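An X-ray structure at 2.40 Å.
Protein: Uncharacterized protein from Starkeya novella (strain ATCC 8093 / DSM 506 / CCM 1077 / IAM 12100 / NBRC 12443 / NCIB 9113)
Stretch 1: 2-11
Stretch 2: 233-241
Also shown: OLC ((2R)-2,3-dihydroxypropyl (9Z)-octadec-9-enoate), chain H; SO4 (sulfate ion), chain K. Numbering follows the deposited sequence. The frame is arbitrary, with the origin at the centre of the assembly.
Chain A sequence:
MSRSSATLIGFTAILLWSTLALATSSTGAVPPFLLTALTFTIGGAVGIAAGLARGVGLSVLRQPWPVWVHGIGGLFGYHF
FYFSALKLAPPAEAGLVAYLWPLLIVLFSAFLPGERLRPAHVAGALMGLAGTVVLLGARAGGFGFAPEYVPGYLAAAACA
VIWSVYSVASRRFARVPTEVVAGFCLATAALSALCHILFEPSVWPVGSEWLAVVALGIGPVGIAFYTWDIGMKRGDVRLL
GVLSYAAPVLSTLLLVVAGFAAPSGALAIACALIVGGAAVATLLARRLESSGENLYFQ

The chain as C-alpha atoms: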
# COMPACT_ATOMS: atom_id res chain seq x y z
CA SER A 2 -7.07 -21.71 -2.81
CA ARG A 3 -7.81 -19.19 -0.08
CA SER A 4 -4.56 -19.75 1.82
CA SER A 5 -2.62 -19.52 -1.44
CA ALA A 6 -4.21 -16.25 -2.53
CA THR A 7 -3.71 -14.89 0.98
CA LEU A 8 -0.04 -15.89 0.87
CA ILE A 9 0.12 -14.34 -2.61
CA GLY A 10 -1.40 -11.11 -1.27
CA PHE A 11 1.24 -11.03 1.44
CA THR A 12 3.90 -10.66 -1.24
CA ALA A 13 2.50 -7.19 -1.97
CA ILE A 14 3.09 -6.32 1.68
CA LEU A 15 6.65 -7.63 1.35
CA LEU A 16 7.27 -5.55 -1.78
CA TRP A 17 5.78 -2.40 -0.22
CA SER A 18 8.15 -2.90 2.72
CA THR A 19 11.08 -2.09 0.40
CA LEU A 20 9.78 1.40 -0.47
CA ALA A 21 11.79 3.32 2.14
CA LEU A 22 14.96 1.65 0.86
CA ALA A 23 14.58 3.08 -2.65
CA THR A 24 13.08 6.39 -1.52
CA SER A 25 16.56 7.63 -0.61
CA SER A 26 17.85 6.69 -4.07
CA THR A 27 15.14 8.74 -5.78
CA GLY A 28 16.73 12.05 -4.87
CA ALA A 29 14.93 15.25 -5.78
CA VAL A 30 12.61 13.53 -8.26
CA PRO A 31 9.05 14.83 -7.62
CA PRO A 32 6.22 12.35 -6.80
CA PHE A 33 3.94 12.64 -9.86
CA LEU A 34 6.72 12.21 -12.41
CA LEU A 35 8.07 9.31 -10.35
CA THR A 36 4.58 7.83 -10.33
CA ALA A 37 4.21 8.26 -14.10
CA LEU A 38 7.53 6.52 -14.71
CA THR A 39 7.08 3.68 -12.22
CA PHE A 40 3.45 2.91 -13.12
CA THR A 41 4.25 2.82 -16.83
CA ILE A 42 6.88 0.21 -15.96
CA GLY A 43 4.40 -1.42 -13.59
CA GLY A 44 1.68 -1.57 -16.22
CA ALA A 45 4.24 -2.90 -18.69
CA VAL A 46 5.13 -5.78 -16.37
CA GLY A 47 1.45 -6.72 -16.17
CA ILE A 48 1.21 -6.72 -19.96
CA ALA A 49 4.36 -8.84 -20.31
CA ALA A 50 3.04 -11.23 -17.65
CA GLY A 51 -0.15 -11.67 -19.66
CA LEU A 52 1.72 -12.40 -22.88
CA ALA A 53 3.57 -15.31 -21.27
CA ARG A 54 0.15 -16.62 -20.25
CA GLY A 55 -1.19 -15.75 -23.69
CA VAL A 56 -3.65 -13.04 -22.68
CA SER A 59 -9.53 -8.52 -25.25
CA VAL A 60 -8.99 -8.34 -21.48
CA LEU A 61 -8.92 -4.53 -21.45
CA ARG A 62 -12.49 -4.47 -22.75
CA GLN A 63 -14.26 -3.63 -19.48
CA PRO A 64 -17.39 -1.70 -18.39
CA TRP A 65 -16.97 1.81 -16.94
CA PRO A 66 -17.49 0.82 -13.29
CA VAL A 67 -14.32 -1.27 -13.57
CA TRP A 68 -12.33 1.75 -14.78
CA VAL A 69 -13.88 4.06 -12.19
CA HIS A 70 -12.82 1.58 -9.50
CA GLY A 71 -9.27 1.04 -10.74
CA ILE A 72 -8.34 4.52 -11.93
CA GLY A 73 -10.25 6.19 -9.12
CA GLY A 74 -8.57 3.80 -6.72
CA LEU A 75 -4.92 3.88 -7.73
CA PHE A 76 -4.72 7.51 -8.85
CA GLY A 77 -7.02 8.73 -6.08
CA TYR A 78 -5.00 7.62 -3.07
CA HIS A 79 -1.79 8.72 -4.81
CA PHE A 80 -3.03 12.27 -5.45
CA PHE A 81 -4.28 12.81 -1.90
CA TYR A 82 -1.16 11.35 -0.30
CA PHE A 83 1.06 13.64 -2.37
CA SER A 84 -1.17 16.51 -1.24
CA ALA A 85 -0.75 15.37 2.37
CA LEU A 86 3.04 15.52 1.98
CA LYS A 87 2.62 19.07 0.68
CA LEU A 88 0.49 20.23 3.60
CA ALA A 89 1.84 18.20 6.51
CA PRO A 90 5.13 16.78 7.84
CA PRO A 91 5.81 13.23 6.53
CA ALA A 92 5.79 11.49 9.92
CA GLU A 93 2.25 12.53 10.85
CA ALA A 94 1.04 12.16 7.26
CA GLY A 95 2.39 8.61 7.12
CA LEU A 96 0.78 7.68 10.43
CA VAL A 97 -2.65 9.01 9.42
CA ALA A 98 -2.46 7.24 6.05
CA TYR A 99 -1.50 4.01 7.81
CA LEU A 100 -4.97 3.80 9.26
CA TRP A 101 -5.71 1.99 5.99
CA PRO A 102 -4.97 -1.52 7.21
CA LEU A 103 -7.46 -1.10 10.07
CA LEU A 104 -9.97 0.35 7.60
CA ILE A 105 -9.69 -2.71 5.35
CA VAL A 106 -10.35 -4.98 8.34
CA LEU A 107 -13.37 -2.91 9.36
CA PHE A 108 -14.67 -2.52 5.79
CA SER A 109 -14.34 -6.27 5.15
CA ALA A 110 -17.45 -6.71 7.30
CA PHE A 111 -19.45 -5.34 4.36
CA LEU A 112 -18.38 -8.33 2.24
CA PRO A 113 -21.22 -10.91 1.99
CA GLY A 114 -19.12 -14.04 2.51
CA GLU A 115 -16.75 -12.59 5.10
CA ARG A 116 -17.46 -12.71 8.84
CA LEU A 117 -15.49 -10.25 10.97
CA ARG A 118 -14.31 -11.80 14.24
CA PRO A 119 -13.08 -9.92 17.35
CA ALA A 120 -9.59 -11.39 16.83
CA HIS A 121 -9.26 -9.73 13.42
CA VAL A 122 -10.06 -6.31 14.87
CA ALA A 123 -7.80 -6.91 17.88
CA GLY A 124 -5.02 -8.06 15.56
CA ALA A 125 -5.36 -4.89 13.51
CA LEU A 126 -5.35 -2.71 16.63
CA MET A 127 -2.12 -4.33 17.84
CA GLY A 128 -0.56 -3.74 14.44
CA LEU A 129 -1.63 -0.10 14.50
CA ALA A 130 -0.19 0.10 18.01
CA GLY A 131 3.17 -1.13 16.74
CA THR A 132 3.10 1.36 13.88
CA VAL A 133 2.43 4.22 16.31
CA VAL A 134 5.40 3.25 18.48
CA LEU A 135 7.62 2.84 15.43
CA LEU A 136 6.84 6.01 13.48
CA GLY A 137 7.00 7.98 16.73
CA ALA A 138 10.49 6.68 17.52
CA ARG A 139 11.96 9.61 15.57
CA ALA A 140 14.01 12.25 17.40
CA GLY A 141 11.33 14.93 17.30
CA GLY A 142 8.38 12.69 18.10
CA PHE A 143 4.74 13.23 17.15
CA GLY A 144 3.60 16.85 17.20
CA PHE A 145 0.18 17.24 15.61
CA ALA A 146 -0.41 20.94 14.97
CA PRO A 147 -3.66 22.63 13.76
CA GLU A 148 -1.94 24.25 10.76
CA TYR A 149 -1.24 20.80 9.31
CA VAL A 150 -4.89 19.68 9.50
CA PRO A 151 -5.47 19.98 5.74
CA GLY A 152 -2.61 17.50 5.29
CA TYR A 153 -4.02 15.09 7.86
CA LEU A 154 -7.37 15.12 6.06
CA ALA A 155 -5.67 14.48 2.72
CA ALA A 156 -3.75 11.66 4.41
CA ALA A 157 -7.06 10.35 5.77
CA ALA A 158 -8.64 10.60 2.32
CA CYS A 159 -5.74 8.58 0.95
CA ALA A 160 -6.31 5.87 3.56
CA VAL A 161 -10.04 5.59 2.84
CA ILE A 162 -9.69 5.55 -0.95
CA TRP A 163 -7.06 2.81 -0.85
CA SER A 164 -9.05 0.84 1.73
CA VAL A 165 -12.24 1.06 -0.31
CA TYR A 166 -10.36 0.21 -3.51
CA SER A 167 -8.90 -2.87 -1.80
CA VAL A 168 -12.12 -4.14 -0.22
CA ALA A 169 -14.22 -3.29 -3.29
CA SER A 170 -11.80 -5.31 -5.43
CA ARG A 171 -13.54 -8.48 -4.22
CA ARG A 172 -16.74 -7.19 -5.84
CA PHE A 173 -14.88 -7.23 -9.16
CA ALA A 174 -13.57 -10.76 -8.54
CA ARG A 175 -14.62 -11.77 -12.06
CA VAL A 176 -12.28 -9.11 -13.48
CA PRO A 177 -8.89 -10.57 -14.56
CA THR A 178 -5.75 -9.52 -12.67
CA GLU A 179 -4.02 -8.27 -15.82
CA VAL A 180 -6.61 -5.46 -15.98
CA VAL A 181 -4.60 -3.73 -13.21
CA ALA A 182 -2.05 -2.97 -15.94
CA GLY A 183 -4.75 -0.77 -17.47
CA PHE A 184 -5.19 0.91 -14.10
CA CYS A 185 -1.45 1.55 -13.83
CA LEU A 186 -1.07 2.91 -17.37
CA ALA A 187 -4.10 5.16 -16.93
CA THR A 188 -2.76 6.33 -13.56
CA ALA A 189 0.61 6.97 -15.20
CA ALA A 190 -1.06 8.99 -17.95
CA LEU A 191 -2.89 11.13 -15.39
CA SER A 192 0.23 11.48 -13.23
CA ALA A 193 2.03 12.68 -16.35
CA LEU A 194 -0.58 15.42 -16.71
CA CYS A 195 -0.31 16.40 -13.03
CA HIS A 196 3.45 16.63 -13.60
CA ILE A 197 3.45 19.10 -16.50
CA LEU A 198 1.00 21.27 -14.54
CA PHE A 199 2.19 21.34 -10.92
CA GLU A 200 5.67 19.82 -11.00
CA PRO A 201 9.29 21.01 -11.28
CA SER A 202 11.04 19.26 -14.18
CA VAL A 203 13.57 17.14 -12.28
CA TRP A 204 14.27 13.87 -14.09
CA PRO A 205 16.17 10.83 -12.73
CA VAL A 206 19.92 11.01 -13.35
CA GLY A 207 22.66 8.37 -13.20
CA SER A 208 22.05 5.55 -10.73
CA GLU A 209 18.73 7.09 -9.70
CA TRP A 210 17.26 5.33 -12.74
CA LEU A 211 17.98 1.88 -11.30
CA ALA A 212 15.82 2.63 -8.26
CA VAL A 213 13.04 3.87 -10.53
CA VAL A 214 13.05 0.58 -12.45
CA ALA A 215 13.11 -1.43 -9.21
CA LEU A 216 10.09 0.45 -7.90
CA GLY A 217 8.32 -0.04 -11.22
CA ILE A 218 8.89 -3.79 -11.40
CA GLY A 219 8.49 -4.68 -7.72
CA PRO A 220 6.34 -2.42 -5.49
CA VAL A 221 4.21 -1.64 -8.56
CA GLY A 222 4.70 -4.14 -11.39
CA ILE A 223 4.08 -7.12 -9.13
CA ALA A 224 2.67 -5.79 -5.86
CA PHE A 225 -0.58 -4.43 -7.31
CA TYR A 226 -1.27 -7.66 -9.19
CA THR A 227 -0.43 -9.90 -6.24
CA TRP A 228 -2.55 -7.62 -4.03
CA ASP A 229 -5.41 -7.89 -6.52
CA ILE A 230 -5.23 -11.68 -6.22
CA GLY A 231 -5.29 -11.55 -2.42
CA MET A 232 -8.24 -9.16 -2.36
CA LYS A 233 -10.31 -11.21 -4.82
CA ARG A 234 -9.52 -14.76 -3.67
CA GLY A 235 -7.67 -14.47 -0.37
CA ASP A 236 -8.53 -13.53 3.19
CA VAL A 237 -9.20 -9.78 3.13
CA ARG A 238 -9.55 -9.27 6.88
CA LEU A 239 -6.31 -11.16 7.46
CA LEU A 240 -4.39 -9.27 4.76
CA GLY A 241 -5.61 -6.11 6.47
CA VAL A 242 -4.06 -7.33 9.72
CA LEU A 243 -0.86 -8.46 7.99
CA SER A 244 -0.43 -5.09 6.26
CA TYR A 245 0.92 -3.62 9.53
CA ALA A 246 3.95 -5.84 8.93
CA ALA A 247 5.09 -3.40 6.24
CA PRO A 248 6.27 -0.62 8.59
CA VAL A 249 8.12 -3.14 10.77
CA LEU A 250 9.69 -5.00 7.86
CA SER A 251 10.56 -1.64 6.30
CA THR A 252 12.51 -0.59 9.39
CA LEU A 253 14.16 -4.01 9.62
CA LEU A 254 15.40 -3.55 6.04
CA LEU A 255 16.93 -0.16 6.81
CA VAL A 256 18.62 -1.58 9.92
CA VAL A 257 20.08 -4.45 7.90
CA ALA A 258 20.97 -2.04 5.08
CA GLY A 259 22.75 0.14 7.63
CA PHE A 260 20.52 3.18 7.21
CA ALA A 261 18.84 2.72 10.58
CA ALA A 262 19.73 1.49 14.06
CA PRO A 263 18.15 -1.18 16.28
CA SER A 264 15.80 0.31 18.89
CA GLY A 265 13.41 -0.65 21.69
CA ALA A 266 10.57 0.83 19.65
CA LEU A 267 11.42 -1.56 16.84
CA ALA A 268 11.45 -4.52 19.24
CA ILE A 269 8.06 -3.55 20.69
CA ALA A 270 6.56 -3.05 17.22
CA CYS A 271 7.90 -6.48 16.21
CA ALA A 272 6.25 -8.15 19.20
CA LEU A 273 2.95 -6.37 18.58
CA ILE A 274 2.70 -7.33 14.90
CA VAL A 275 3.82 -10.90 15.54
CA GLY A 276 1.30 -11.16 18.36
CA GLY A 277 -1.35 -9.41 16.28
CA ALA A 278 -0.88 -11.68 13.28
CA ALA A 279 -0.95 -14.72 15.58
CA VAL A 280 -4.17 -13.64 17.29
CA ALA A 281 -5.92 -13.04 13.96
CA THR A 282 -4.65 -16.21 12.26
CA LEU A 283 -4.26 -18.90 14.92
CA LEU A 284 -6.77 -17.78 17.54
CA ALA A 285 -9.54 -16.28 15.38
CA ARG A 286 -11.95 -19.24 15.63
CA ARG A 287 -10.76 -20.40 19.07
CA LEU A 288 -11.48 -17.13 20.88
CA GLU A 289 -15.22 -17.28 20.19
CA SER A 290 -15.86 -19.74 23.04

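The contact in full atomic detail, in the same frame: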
# COMPACT_ATOMS: atom_id res chain seq x y z
N SER A 2 -7.16 -21.43 -4.24
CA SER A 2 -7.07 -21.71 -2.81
C SER A 2 -7.00 -20.43 -2.00
O SER A 2 -6.28 -19.49 -2.36
CB SER A 2 -5.86 -22.60 -2.51
OG SER A 2 -5.69 -22.75 -1.11
N ARG A 3 -7.73 -20.39 -0.89
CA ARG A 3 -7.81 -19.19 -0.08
C ARG A 3 -6.50 -18.87 0.63
O ARG A 3 -6.08 -17.72 0.69
CB ARG A 3 -8.93 -19.31 0.95
CG ARG A 3 -9.34 -17.99 1.55
CD ARG A 3 -10.50 -18.14 2.50
NE ARG A 3 -11.19 -16.87 2.69
CZ ARG A 3 -11.80 -16.51 3.81
NH1 ARG A 3 -12.40 -15.33 3.89
NH2 ARG A 3 -11.81 -17.33 4.85
N SER A 4 -5.86 -19.90 1.17
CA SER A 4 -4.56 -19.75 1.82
C SER A 4 -3.49 -19.32 0.82
O SER A 4 -2.61 -18.53 1.15
CB SER A 4 -4.14 -21.05 2.51
OG SER A 4 -4.95 -21.31 3.64
N SER A 5 -3.57 -19.86 -0.39
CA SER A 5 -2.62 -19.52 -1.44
C SER A 5 -2.73 -18.05 -1.81
O SER A 5 -1.75 -17.32 -1.78
CB SER A 5 -2.84 -20.39 -2.68
OG SER A 5 -2.58 -21.75 -2.38
N ALA A 6 -3.95 -17.63 -2.16
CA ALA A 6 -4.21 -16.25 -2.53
C ALA A 6 -3.85 -15.28 -1.41
O ALA A 6 -3.34 -14.18 -1.66
CB ALA A 6 -5.67 -16.08 -2.92
N THR A 7 -4.10 -15.69 -0.17
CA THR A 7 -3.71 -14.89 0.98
C THR A 7 -2.19 -14.77 1.05
O THR A 7 -1.65 -13.69 1.26
CB THR A 7 -4.26 -15.47 2.30
OG1 THR A 7 -5.67 -15.64 2.20
CG2 THR A 7 -3.94 -14.55 3.47
N LEU A 8 -1.50 -15.89 0.87
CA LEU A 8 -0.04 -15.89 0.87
C LEU A 8 0.48 -15.04 -0.29
O LEU A 8 1.45 -14.30 -0.14
CB LEU A 8 0.51 -17.32 0.77
CG LEU A 8 1.92 -17.54 1.31
CD1 LEU A 8 1.96 -17.36 2.82
CD2 LEU A 8 2.47 -18.91 0.91
N ILE A 9 -0.19 -15.14 -1.43
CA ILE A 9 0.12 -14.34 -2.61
C ILE A 9 -0.06 -12.84 -2.32
O ILE A 9 0.78 -12.02 -2.68
CB ILE A 9 -0.75 -14.77 -3.82
CG1 ILE A 9 -0.30 -16.14 -4.34
CG2 ILE A 9 -0.65 -13.77 -4.96
CD1 ILE A 9 -1.13 -16.65 -5.50
N GLY A 10 -1.16 -12.49 -1.65
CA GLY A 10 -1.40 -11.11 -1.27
C GLY A 10 -0.33 -10.56 -0.35
O GLY A 10 -0.00 -9.37 -0.39
N PHE A 11 0.22 -11.44 0.48
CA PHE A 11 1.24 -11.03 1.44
C PHE A 11 2.54 -10.63 0.76
O PHE A 11 3.38 -9.96 1.36
CB PHE A 11 1.50 -12.14 2.47
CG PHE A 11 2.44 -11.73 3.56
CD1 PHE A 11 2.07 -10.77 4.49
CD2 PHE A 11 3.70 -12.29 3.65
CE1 PHE A 11 2.94 -10.39 5.50
CE2 PHE A 11 4.58 -11.91 4.66
CZ PHE A 11 4.19 -10.96 5.58
N LYS A 233 -9.22 -10.56 -4.09
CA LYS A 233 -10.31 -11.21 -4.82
C LYS A 233 -10.52 -12.68 -4.43
O LYS A 233 -11.61 -13.21 -4.60
CB LYS A 233 -10.06 -11.11 -6.32
CG LYS A 233 -10.26 -9.72 -6.89
CD LYS A 233 -9.96 -9.67 -8.37
CE LYS A 233 -10.17 -8.26 -8.91
NZ LYS A 233 -9.66 -8.11 -10.30
N ARG A 234 -9.47 -13.32 -3.93
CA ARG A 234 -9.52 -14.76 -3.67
C ARG A 234 -8.96 -15.13 -2.30
O ARG A 234 -9.14 -16.26 -1.85
CB ARG A 234 -8.74 -15.51 -4.75
CG ARG A 234 -9.43 -15.58 -6.10
CD ARG A 234 -8.40 -15.48 -7.21
NE ARG A 234 -8.72 -16.32 -8.36
CZ ARG A 234 -7.99 -16.37 -9.47
NH1 ARG A 234 -6.91 -15.61 -9.59
NH2 ARG A 234 -8.35 -17.18 -10.46
N GLY A 235 -8.29 -14.20 -1.65
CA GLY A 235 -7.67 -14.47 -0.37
C GLY A 235 -8.50 -14.01 0.80
O GLY A 235 -9.68 -13.69 0.66
N ASP A 236 -7.87 -13.96 1.97
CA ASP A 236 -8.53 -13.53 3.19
C ASP A 236 -8.30 -12.04 3.41
O ASP A 236 -7.24 -11.63 3.91
CB ASP A 236 -8.03 -14.34 4.39
CG ASP A 236 -8.93 -14.22 5.60
OD1 ASP A 236 -9.59 -13.18 5.76
OD2 ASP A 236 -8.97 -15.18 6.39
N VAL A 237 -9.29 -11.23 3.05
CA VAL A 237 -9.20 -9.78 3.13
C VAL A 237 -8.97 -9.25 4.55
O VAL A 237 -8.15 -8.35 4.76
CB VAL A 237 -10.47 -9.11 2.56
CG1 VAL A 237 -10.40 -7.60 2.72
CG2 VAL A 237 -10.66 -9.49 1.10
N ARG A 238 -9.68 -9.80 5.53
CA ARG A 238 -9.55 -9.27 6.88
C ARG A 238 -8.19 -9.63 7.46
O ARG A 238 -7.64 -8.89 8.28
CB ARG A 238 -10.69 -9.77 7.79
CG ARG A 238 -10.79 -11.27 7.97
CD ARG A 238 -12.03 -11.82 7.26
NE ARG A 238 -12.75 -12.79 8.08
CZ ARG A 238 -12.51 -14.10 8.08
NH1 ARG A 238 -11.56 -14.60 7.30
NH2 ARG A 238 -13.22 -14.90 8.85
N LEU A 239 -7.63 -10.75 7.02
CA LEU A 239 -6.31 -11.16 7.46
C LEU A 239 -5.21 -10.33 6.79
O LEU A 239 -4.24 -9.94 7.44
CB LEU A 239 -6.09 -12.65 7.19
CG LEU A 239 -4.81 -13.25 7.76
CD1 LEU A 239 -4.67 -12.92 9.23
CD2 LEU A 239 -4.79 -14.76 7.55
N LEU A 240 -5.36 -10.08 5.50
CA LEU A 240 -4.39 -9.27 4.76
C LEU A 240 -4.39 -7.83 5.28
O LEU A 240 -3.37 -7.15 5.22
CB LEU A 240 -4.67 -9.31 3.26
CG LEU A 240 -4.30 -10.62 2.55
CD1 LEU A 240 -4.90 -10.67 1.15
CD2 LEU A 240 -2.79 -10.78 2.49
N GLY A 241 -5.53 -7.39 5.79
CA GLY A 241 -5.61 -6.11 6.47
C GLY A 241 -4.73 -6.11 7.71
O GLY A 241 -3.93 -5.20 7.92
C8 OLC H . 2.15 -14.76 7.18
C7 OLC H . 2.00 -15.10 5.74
C6 OLC H . 0.55 -15.10 5.38
C5 OLC H . -0.10 -16.30 5.97
C4 OLC H . -1.37 -16.59 5.24
C3 OLC H . -2.11 -17.67 5.96
C2 OLC H . -3.20 -18.18 5.08
C1 OLC H . -4.49 -18.14 5.83
O19 OLC H . -5.53 -17.94 5.23
O20 OLC H . -4.50 -18.40 7.18
S SO4 K . -13.44 -18.34 8.90
O1 SO4 K . -13.98 -19.68 9.10
O2 SO4 K . -14.47 -17.35 9.19
O3 SO4 K . -12.30 -18.13 9.80
O4 SO4 K . -13.00 -18.19 7.52

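The N-terminal helix (3-11) packs against the turn at 235-236 and the helix that follows it (237-241); the two helices run in broadly the same direction, 29° apart, with axes no closer than 10.0 Å. The backbones approach most tightly at T7 and G235, whose CA atoms lie 4.2 Å apart. Glycine permits this: a CB on G235 would point toward the first helix and fall 2.9 Å from T7 N, a clash. Beside it, the small A6 points its CB at the turn, 3.5 Å from G235 N and 3.6 Å from R234 CB.

T7 adopts the m rotamer (chi1 -55°), which folds OG1 back to donate to R3 O (2.6 Å) within its own helix. With its proton so committed, OG1 accepts from D236 N (2.8 Å), the one hydrogen bond between the stretches. D236, chi1 t, caps the second helix: OD1 accepts a weak bond from L239 N (3.4 Å) and a stronger one from R238 NH1 (2.9 Å), while R238 NH1 also lies 2.8 Å from D236 OD2 in a salt bridge. R238 curls back to reach this carboxylate, with chi1 p and chi2 and chi3 off the usual wells.

R3 starts out sideways, but its extended chain (chi1 to chi3 t) brings the guanidinium nearer. D236 OD2 sits over one face, 3.9 Å from R3 NH2, a long salt bridge of charges alone. R3 NH1 and R238 NH1 are only 3.6 Å apart; the carboxylate and a sulfate offset this repulsion, the sulfate taking weak bonds from R3 NH2 to O4 (3.0 Å) and R238 NH2 to O2 (2.8 Å).

Farther along, L240 (m, t) places CD2 3.4 Å from T7 O and 3.7 Å from F11 N. G10 leaves room here: a CB would come 2.8 Å from L240 CD1. OLC C7 covers one face of the F11 ring.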